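Local coordinates for protein nonribosomal peptide synthase (Streptomyces sp. MJ635-86F5, PDB 5JJP) that adenylates an aliphatic beta-amino acid at the expense of ATP, as a member of the ANL superfamily of adenylate-forming ligases, at residues Pro259-Leu263 and Leu284-Glu288; Arg386-Phe391 and Gln416-Arg420; Thr114-Val120 and Ser142-Leu146. All coordinates share one frame. Numbering follows the deposited sequence.

Contact 1 (Pro259-Leu263 and Leu284-Glu288)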
loop_
_atom_site.group_PDB
_atom_site.type_symbol
_atom_site.label_atom_id
_atom_site.label_comp_id
_atom_site.label_asym_id
_atom_site.label_seq_id
_atom_site.Cartn_x
_atom_site.Cartn_y
_atom_site.Cartn_z
ATOM N N PRO A 259 -22.829 8.667 -1.027
ATOM C CA PRO A 259 -22.904 8.208 -2.400
ATOM C C PRO A 259 -22.930 9.238 -3.499
ATOM O O PRO A 259 -22.192 9.102 -4.472
ATOM C CB PRO A 259 -24.172 7.371 -2.439
ATOM C CG PRO A 259 -24.226 6.789 -1.066
ATOM C CD PRO A 259 -23.674 7.848 -0.147
ATOM N N ARG A 260 -23.759 10.252 -3.391
ATOM C CA ARG A 260 -23.892 11.209 -4.464
ATOM C C ARG A 260 -22.653 12.048 -4.505
ATOM O O ARG A 260 -22.205 12.429 -5.569
ATOM C CB ARG A 260 -25.123 12.105 -4.275
ATOM C CG ARG A 260 -26.379 11.611 -5.017
ATOM C CD ARG A 260 -27.679 12.436 -4.725
ATOM N NE ARG A 260 -28.511 12.674 -5.917
ATOM C CZ ARG A 260 -29.478 11.868 -6.368
ATOM N NH1 ARG A 260 -29.784 10.717 -5.760
ATOM N NH2 ARG A 260 -30.151 12.218 -7.454
ATOM N N ARG A 261 -22.107 12.338 -3.330
ATOM C CA ARG A 261 -20.898 13.149 -3.209
ATOM C C ARG A 261 -19.673 12.410 -3.722
ATOM O O ARG A 261 -18.773 13.017 -4.306
ATOM C CB ARG A 261 -20.668 13.559 -1.757
ATOM C CG ARG A 261 -21.065 14.991 -1.438
ATOM C CD ARG A 261 -21.561 15.076 0.013
ATOM N NE ARG A 261 -20.610 15.198 1.122
ATOM C CZ ARG A 261 -20.376 16.296 1.841
ATOM N NH1 ARG A 261 -20.937 17.466 1.544
ATOM N NH2 ARG A 261 -19.517 16.229 2.852
ATOM N N PHE A 262 -19.667 11.099 -3.532
ATOM C CA PHE A 262 -18.565 10.276 -3.983
ATOM C C PHE A 262 -18.578 10.218 -5.507
ATOM O O PHE A 262 -17.548 10.422 -6.148
ATOM C CB PHE A 262 -18.672 8.851 -3.411
ATOM C CG PHE A 262 -17.671 7.908 -3.960
ATOM C CD1 PHE A 262 -16.304 8.189 -3.854
ATOM C CD2 PHE A 262 -18.060 6.717 -4.557
ATOM C CE1 PHE A 262 -15.362 7.312 -4.345
ATOM C CE2 PHE A 262 -17.112 5.847 -5.069
ATOM C CZ PHE A 262 -15.762 6.154 -4.958
ATOM N N LEU A 263 -19.736 9.899 -6.066
ATOM C CA LEU A 263 -19.910 9.809 -7.525
ATOM C C LEU A 263 -19.625 11.111 -8.217
ATOM O O LEU A 263 -18.954 11.110 -9.225
ATOM C CB LEU A 263 -21.286 9.258 -7.887
ATOM C CG LEU A 263 -21.512 7.814 -7.398
ATOM C CD1 LEU A 263 -22.968 7.407 -7.436
ATOM C CD2 LEU A 263 -20.703 6.824 -8.203
ATOM N N LEU A 284 -23.694 2.104 -3.835
ATOM C CA LEU A 284 -23.786 2.943 -5.024
ATOM C C LEU A 284 -24.694 2.267 -6.016
ATOM O O LEU A 284 -25.485 2.921 -6.653
ATOM C CB LEU A 284 -22.404 3.211 -5.604
ATOM C CG LEU A 284 -21.360 3.716 -4.589
ATOM C CD1 LEU A 284 -19.962 3.714 -5.192
ATOM C CD2 LEU A 284 -21.719 5.104 -4.067
ATOM N N ILE A 285 -24.601 0.942 -6.112
ATOM C CA ILE A 285 -25.532 0.133 -6.943
ATOM C C ILE A 285 -26.965 0.267 -6.444
ATOM O O ILE A 285 -27.870 0.644 -7.182
ATOM C CB ILE A 285 -25.271 -1.404 -6.880
ATOM C CG1 ILE A 285 -23.814 -1.780 -7.152
ATOM C CG2 ILE A 285 -26.198 -2.129 -7.845
ATOM C CD1 ILE A 285 -23.330 -1.419 -8.526
ATOM N N ARG A 286 -27.133 -0.047 -5.164
ATOM C CA ARG A 286 -28.427 -0.101 -4.518
ATOM C C ARG A 286 -29.149 1.226 -4.630
ATOM O O ARG A 286 -30.280 1.247 -5.055
ATOM C CB ARG A 286 -28.245 -0.494 -3.051
ATOM C CG ARG A 286 -29.495 -0.405 -2.183
ATOM C CD ARG A 286 -30.421 -1.620 -2.247
ATOM N NE ARG A 286 -30.462 -2.383 -0.992
ATOM C CZ ARG A 286 -30.914 -1.926 0.180
ATOM N NH1 ARG A 286 -31.377 -0.682 0.305
ATOM N NH2 ARG A 286 -30.891 -2.723 1.245
ATOM N N HIS A 287 -28.501 2.319 -4.232
ATOM C CA HIS A 287 -29.152 3.637 -4.177
ATOM C C HIS A 287 -29.052 4.477 -5.423
ATOM O O HIS A 287 -29.929 5.289 -5.646
ATOM C CB HIS A 287 -28.608 4.462 -2.997
ATOM C CG HIS A 287 -28.957 3.860 -1.675
ATOM N ND1 HIS A 287 -30.240 3.874 -1.178
ATOM C CD2 HIS A 287 -28.216 3.162 -0.784
ATOM C CE1 HIS A 287 -30.272 3.232 -0.025
ATOM N NE2 HIS A 287 -29.055 2.793 0.238
ATOM N N GLU A 288 -27.973 4.354 -6.195
ATOM C CA GLU A 288 -27.741 5.305 -7.283
ATOM C C GLU A 288 -27.213 4.658 -8.560
ATOM O O GLU A 288 -26.268 5.156 -9.162
ATOM C CB GLU A 288 -26.756 6.392 -6.838
ATOM C CG GLU A 288 -27.111 7.139 -5.567
ATOM C CD GLU A 288 -28.297 8.063 -5.741
ATOM O OE1 GLU A 288 -28.788 8.238 -6.880
ATOM O OE2 GLU A 288 -28.737 8.639 -4.722
#

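Contact 2 (Arg386-Phe391 and Gln416-Arg420)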
loop_
_atom_site.group_PDB
_atom_site.type_symbol
_atom_site.label_atom_id
_atom_site.label_comp_id
_atom_site.label_asym_id
_atom_site.label_seq_id
_atom_site.Cartn_x
_atom_site.Cartn_y
_atom_site.Cartn_z
ATOM N N ARG A 386 6.436 -17.449 -2.400
ATOM C CA ARG A 386 7.810 -17.241 -2.690
ATOM C C ARG A 386 7.867 -15.891 -3.436
ATOM O O ARG A 386 7.345 -15.763 -4.533
ATOM C CB ARG A 386 8.304 -18.374 -3.586
ATOM C CG ARG A 386 9.763 -18.311 -3.965
ATOM C CD ARG A 386 10.112 -19.384 -4.973
ATOM N NE ARG A 386 9.713 -20.721 -4.512
ATOM C CZ ARG A 386 10.497 -21.511 -3.770
ATOM N NH1 ARG A 386 11.707 -21.127 -3.384
ATOM N NH2 ARG A 386 10.064 -22.694 -3.432
ATOM N N SER A 387 8.535 -14.898 -2.862
ATOM C CA SER A 387 8.538 -13.586 -3.449
ATOM C C SER A 387 9.603 -12.668 -2.873
ATOM O O SER A 387 9.781 -12.623 -1.653
ATOM C CB SER A 387 7.163 -12.944 -3.183
ATOM O OG SER A 387 7.140 -11.557 -3.527
ATOM N N PRO A 388 10.166 -11.797 -3.722
ATOM C CA PRO A 388 11.019 -10.750 -3.223
ATOM C C PRO A 388 10.319 -9.647 -2.412
ATOM O O PRO A 388 10.977 -8.839 -1.761
ATOM C CB PRO A 388 11.618 -10.173 -4.518
ATOM C CG PRO A 388 10.578 -10.376 -5.560
ATOM C CD PRO A 388 9.943 -11.672 -5.179
ATOM N N ALA A 389 9.001 -9.615 -2.454
ATOM C CA ALA A 389 8.221 -8.604 -1.747
ATOM C C ALA A 389 7.835 -8.933 -0.311
ATOM O O ALA A 389 7.115 -8.168 0.329
ATOM C CB ALA A 389 6.995 -8.289 -2.559
ATOM N N LEU A 390 8.377 -9.981 0.256
ATOM C CA LEU A 390 8.042 -10.340 1.626
ATOM C C LEU A 390 8.583 -9.380 2.673
ATOM O O LEU A 390 9.695 -8.824 2.549
ATOM C CB LEU A 390 8.526 -11.749 1.945
ATOM C CG LEU A 390 7.874 -12.843 1.075
ATOM C CD1 LEU A 390 8.550 -14.173 1.246
ATOM C CD2 LEU A 390 6.395 -12.972 1.377
ATOM N N PHE A 391 7.729 -9.182 3.695
ATOM C CA PHE A 391 8.091 -8.511 4.939
ATOM C C PHE A 391 9.344 -9.133 5.552
ATOM O O PHE A 391 9.744 -10.245 5.165
ATOM C CB PHE A 391 6.918 -8.499 5.922
ATOM C CG PHE A 391 6.686 -9.796 6.642
ATOM C CD1 PHE A 391 6.486 -10.996 5.944
ATOM C CD2 PHE A 391 6.657 -9.837 8.032
ATOM C CE1 PHE A 391 6.245 -12.196 6.630
ATOM C CE2 PHE A 391 6.428 -11.031 8.700
ATOM C CZ PHE A 391 6.256 -12.191 8.002
ATOM N N GLN A 416 17.084 -19.767 1.115
ATOM C CA GLN A 416 15.912 -19.004 0.691
ATOM C C GLN A 416 14.785 -19.291 1.655
ATOM O O GLN A 416 14.619 -20.441 2.079
ATOM C CB GLN A 416 15.487 -19.381 -0.728
ATOM C CG GLN A 416 14.304 -18.552 -1.209
ATOM C CD GLN A 416 13.960 -18.731 -2.694
ATOM O OE1 GLN A 416 13.064 -18.040 -3.196
ATOM N NE2 GLN A 416 14.625 -19.676 -3.400
ATOM N N VAL A 417 13.985 -18.256 1.958
ATOM C CA VAL A 417 12.770 -18.422 2.753
ATOM C C VAL A 417 11.507 -18.144 1.954
ATOM O O VAL A 417 11.524 -17.493 0.919
ATOM C CB VAL A 417 12.728 -17.527 4.010
ATOM C CG1 VAL A 417 13.804 -17.946 5.025
ATOM C CG2 VAL A 417 12.831 -16.059 3.639
ATOM N N VAL A 418 10.410 -18.649 2.480
ATOM C CA VAL A 418 9.129 -18.574 1.844
ATOM C C VAL A 418 8.109 -18.219 2.954
ATOM O O VAL A 418 8.414 -18.410 4.126
ATOM C CB VAL A 418 8.938 -19.954 1.163
ATOM C CG1 VAL A 418 7.670 -20.659 1.577
ATOM C CG2 VAL A 418 9.114 -19.853 -0.344
ATOM N N PHE A 419 6.932 -17.712 2.591
ATOM C CA PHE A 419 5.941 -17.206 3.558
ATOM C C PHE A 419 4.721 -18.121 3.639
ATOM O O PHE A 419 4.020 -18.326 2.638
ATOM C CB PHE A 419 5.489 -15.785 3.126
ATOM C CG PHE A 419 4.337 -15.210 3.929
ATOM C CD1 PHE A 419 4.362 -15.236 5.315
ATOM C CD2 PHE A 419 3.254 -14.646 3.290
ATOM C CE1 PHE A 419 3.317 -14.698 6.043
ATOM C CE2 PHE A 419 2.203 -14.117 3.991
ATOM C CZ PHE A 419 2.233 -14.132 5.380
ATOM N N ARG A 420 4.496 -18.701 4.813
ATOM C CA ARG A 420 3.277 -19.451 5.048
ATOM C C ARG A 420 2.189 -18.444 5.313
ATOM O O ARG A 420 2.194 -17.827 6.368
ATOM C CB ARG A 420 3.384 -20.366 6.256
ATOM C CG ARG A 420 4.411 -21.491 6.122
ATOM C CD ARG A 420 4.361 -22.370 7.351
ATOM N NE ARG A 420 3.040 -22.992 7.507
ATOM C CZ ARG A 420 2.678 -23.793 8.518
ATOM N NH1 ARG A 420 3.545 -24.095 9.478
ATOM N NH2 ARG A 420 1.429 -24.266 8.570
HETATM O O HOH W 1 10.943 -15.904 -1.234
#

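Contact 3 (Thr114-Val120 and Ser142-Leu146)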
loop_
_atom_site.group_PDB
_atom_site.type_symbol
_atom_site.label_atom_id
_atom_site.label_comp_id
_atom_site.label_asym_id
_atom_site.label_seq_id
_atom_site.Cartn_x
_atom_site.Cartn_y
_atom_site.Cartn_z
ATOM N N THR A 114 -1.135 6.182 10.514
ATOM C CA THR A 114 -2.264 6.208 11.429
ATOM C C THR A 114 -3.223 7.305 10.954
ATOM O O THR A 114 -2.811 8.215 10.223
ATOM C CB THR A 114 -1.651 6.425 12.841
ATOM O OG1 THR A 114 -1.386 5.148 13.458
ATOM C CG2 THR A 114 -2.480 7.149 13.706
ATOM N N ILE A 115 -4.472 7.250 11.363
ATOM C CA ILE A 115 -5.369 8.385 11.159
ATOM C C ILE A 115 -5.902 8.905 12.476
ATOM O O ILE A 115 -5.826 8.192 13.496
ATOM C CB ILE A 115 -6.512 8.040 10.219
ATOM C CG1 ILE A 115 -7.229 6.762 10.683
ATOM C CG2 ILE A 115 -5.953 7.841 8.810
ATOM C CD1 ILE A 115 -8.573 6.534 9.975
ATOM N N PRO A 116 -6.380 10.167 12.472
ATOM C CA PRO A 116 -6.935 10.762 13.691
ATOM C C PRO A 116 -7.978 9.892 14.397
ATOM O O PRO A 116 -8.032 9.881 15.635
ATOM C CB PRO A 116 -7.560 12.085 13.188
ATOM C CG PRO A 116 -6.710 12.455 12.000
ATOM C CD PRO A 116 -6.352 11.147 11.356
ATOM N N GLU A 117 -8.756 9.148 13.606
ATOM C CA GLU A 117 -9.838 8.310 14.114
ATOM C C GLU A 117 -9.353 6.983 14.652
ATOM O O GLU A 117 -10.147 6.184 15.127
ATOM C CB GLU A 117 -10.846 8.073 12.995
ATOM C CG GLU A 117 -11.561 9.346 12.502
ATOM C CD GLU A 117 -10.765 10.170 11.498
ATOM O OE1 GLU A 117 -9.817 9.663 10.896
ATOM O OE2 GLU A 117 -11.082 11.364 11.326
ATOM N N THR A 118 -8.077 6.678 14.470
ATOM C CA THR A 118 -7.525 5.458 15.038
ATOM C C THR A 118 -7.700 5.528 16.584
ATOM O O THR A 118 -7.222 6.483 17.226
ATOM C CB THR A 118 -6.023 5.316 14.720
ATOM O OG1 THR A 118 -5.804 5.250 13.302
ATOM C CG2 THR A 118 -5.476 4.027 15.339
ATOM N N PRO A 119 -8.360 4.523 17.174
ATOM C CA PRO A 119 -8.612 4.511 18.617
ATOM C C PRO A 119 -7.343 4.666 19.442
ATOM O O PRO A 119 -6.333 3.996 19.194
ATOM C CB PRO A 119 -9.224 3.132 18.857
ATOM C CG PRO A 119 -9.815 2.736 17.522
ATOM C CD PRO A 119 -8.793 3.256 16.541
ATOM N N VAL A 120 -7.408 5.557 20.419
ATOM C CA VAL A 120 -6.284 5.852 21.272
ATOM C C VAL A 120 -5.692 4.565 21.967
ATOM O O VAL A 120 -4.486 4.454 22.150
ATOM C CB VAL A 120 -6.689 6.998 22.261
ATOM C CG1 VAL A 120 -7.688 6.463 23.287
ATOM C CG2 VAL A 120 -5.487 7.615 23.006
ATOM N N SER A 142 -4.942 17.080 16.300
ATOM C CA SER A 142 -5.063 17.429 17.703
ATOM C C SER A 142 -5.217 16.172 18.499
ATOM O O SER A 142 -6.100 16.041 19.333
ATOM C CB SER A 142 -6.240 18.381 17.940
ATOM O OG SER A 142 -7.464 17.722 17.590
ATOM N N ARG A 143 -4.307 15.247 18.265
ATOM C CA ARG A 143 -4.425 13.972 18.954
ATOM C C ARG A 143 -4.217 14.166 20.469
ATOM O O ARG A 143 -3.235 14.755 20.895
ATOM C CB ARG A 143 -3.415 12.977 18.357
ATOM C CG ARG A 143 -3.185 11.714 19.204
ATOM C CD ARG A 143 -4.419 10.806 19.203
ATOM N NE ARG A 143 -4.523 10.039 17.976
ATOM C CZ ARG A 143 -5.395 9.068 17.778
ATOM N NH1 ARG A 143 -6.253 8.709 18.736
ATOM N NH2 ARG A 143 -5.403 8.432 16.622
ATOM N N GLU A 144 -5.095 13.573 21.256
ATOM C CA GLU A 144 -4.988 13.473 22.708
ATOM C C GLU A 144 -4.609 12.057 23.157
ATOM O O GLU A 144 -4.847 11.077 22.441
ATOM C CB GLU A 144 -6.375 13.642 23.395
ATOM C CG GLU A 144 -7.114 14.976 23.435
ATOM C CD GLU A 144 -8.600 14.803 23.867
ATOM O OE1 GLU A 144 -9.137 13.666 23.863
ATOM O OE2 GLU A 144 -9.243 15.836 24.211
ATOM N N GLY A 145 -4.104 11.962 24.387
ATOM C CA GLY A 145 -3.720 10.663 25.009
ATOM C C GLY A 145 -2.255 10.259 24.809
ATOM O O GLY A 145 -1.870 9.125 25.101
ATOM N N LEU A 146 -1.442 11.162 24.281
ATOM C CA LEU A 146 -0.052 10.785 24.019
ATOM C C LEU A 146 0.843 10.729 25.273
ATOM O O LEU A 146 0.686 11.540 26.197
ATOM C CB LEU A 146 0.606 11.726 23.052
ATOM C CG LEU A 146 0.002 11.674 21.655
ATOM C CD1 LEU A 146 0.404 12.914 20.908
ATOM C CD2 LEU A 146 0.392 10.437 20.865
#

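Contact 1 (Pro259-Leu263 and Leu284-Glu288)
Leu284 pushes its two methyl groups against one face of the facing helix: CD2 lies 3.7 Å from Pro259 CB and 4.3 Å from Leu263 CD1, while CD1 comes 3.6 Å from CE2 at the edge of the Phe262 ring. Pro259, Phe262 and Leu263 present a common apolar surface because they stand three and four positions apart in the first helical turn. One turn beyond Leu284, Glu288 extends the contact, its CB 4.0 Å from Leu263 CD1. Its carboxylate then reaches toward the solvent-exposed Arg260, where OE2 forms a salt bridge with Arg260 NH1 at 2.5 Å; the accompanying hydrogen bond is weak, bent to 120°. Glu288 also leaves helical geometry and occupies the N-cap position of helix 289-293. That next helix supplies Leu291 against Leu263 and Val292 against Leu284, whereas Phe262 reaches Thr226, Val251 and Leu280 in loops that follow strands 222-225, 247-250 and 273-276 of the six-stranded sheet.

Contact 2 (Arg386-Phe391 and Gln416-Arg420)
Gln416 begins the segment with an extended side chain that runs out beside the Arg386 guanidinium; its NE2 is 3.3 Å from Arg386 NH1, but both are donors and do not bond, and the arginine instead makes a salt bridge with Asp408. At Val417 the carbonyl O accepts from a water at 2.7 Å, and the same water accepts from Ser387 N at 3.1 Å. The water thus stands in for a direct strand-to-strand bond where 386-391 begins to leave its neighbour strand. Val418 CA lies 4.9 Å from Arg386 CA, and Val418 CG2 sits 3.7 Å from Arg386 CB and over one face of the guanidinium. Phe419 points back toward the departing loop: its CB touches Leu390 CD2 at 3.4 Å, and its ring face receives the edge of Phe391 in an offset edge-to-face pair, with centroids 5.5 Å apart and planes at 73°. Leu390 and Phe391 are brought there by the type I turn Ser387-Leu390, braced by an ST turn in which Ala389 N donates to Ser387 OG at 2.9 Å. Arg420 turns elsewhere, to a salt bridge with Glu382. The arrangement matches the fraying end of an antiparallel strand pair where core motif A6 of adenylation domains meets the start of A7, whose later aspartate contacts the nucleotide ribose in relatives.

Contact 3 (Thr114-Val120 and Ser142-Leu146)
Folded at chi2 and chi3, both p, the side chain of Arg143 curls so that its guanidinium enters the bend formed by 114-120. Two of its nitrogens converge on one carbonyl: NH2 donates to Thr118 O at 2.7 Å and NH1 to the same Thr118 O at 2.9 Å. Pro116 O lies over the guanidinium face, 3.2 Å from Arg143 NH2 but too poorly angled to bond. The m rotamer of Thr118 carries OG1 to Ile115 O, to which it donates at 2.9 Å, reinforcing the type I turn that Thr118 N closes on Ile115 O, also at 2.9 Å. Val120, with chi1 at 71°, rests CG2 3.6 Å from Glu144 O and 4.1 Å from Gly145 CA. A beta carbon on Gly145 would clash with Val120 CG2, and its phi of 92° also suits a residue without one. The contact is chiefly polar: two hydrogen bonds hold a cation that salt-bridges Glu90 through NE, so one arginine ties the loop entering helix 120-130 to that after strand 134-138.

In the fold
The contacts follow one another along the chain, contact 3 first, then contact 1 and contact 2, and none touches another. Each belongs to a different sheet system: contact 3 joins loops of the five-stranded mixed sheet, contact 1 packs helices of the six-stranded one, and contact 2 lies in the antiparallel sheet. Contacts 1 and 2, on opposite sides of the chain's centre, have centres about 40 Å apart; between nearest atoms, contact 3 is about 13 Å from contact 1 and 17 Å from contact 2. Contact 2 borders Glu333, the glutamate of core motif A5, and contact 3 touches Phe229 and Ser230 beside motif A4, so both probably lie close to the adenylation site.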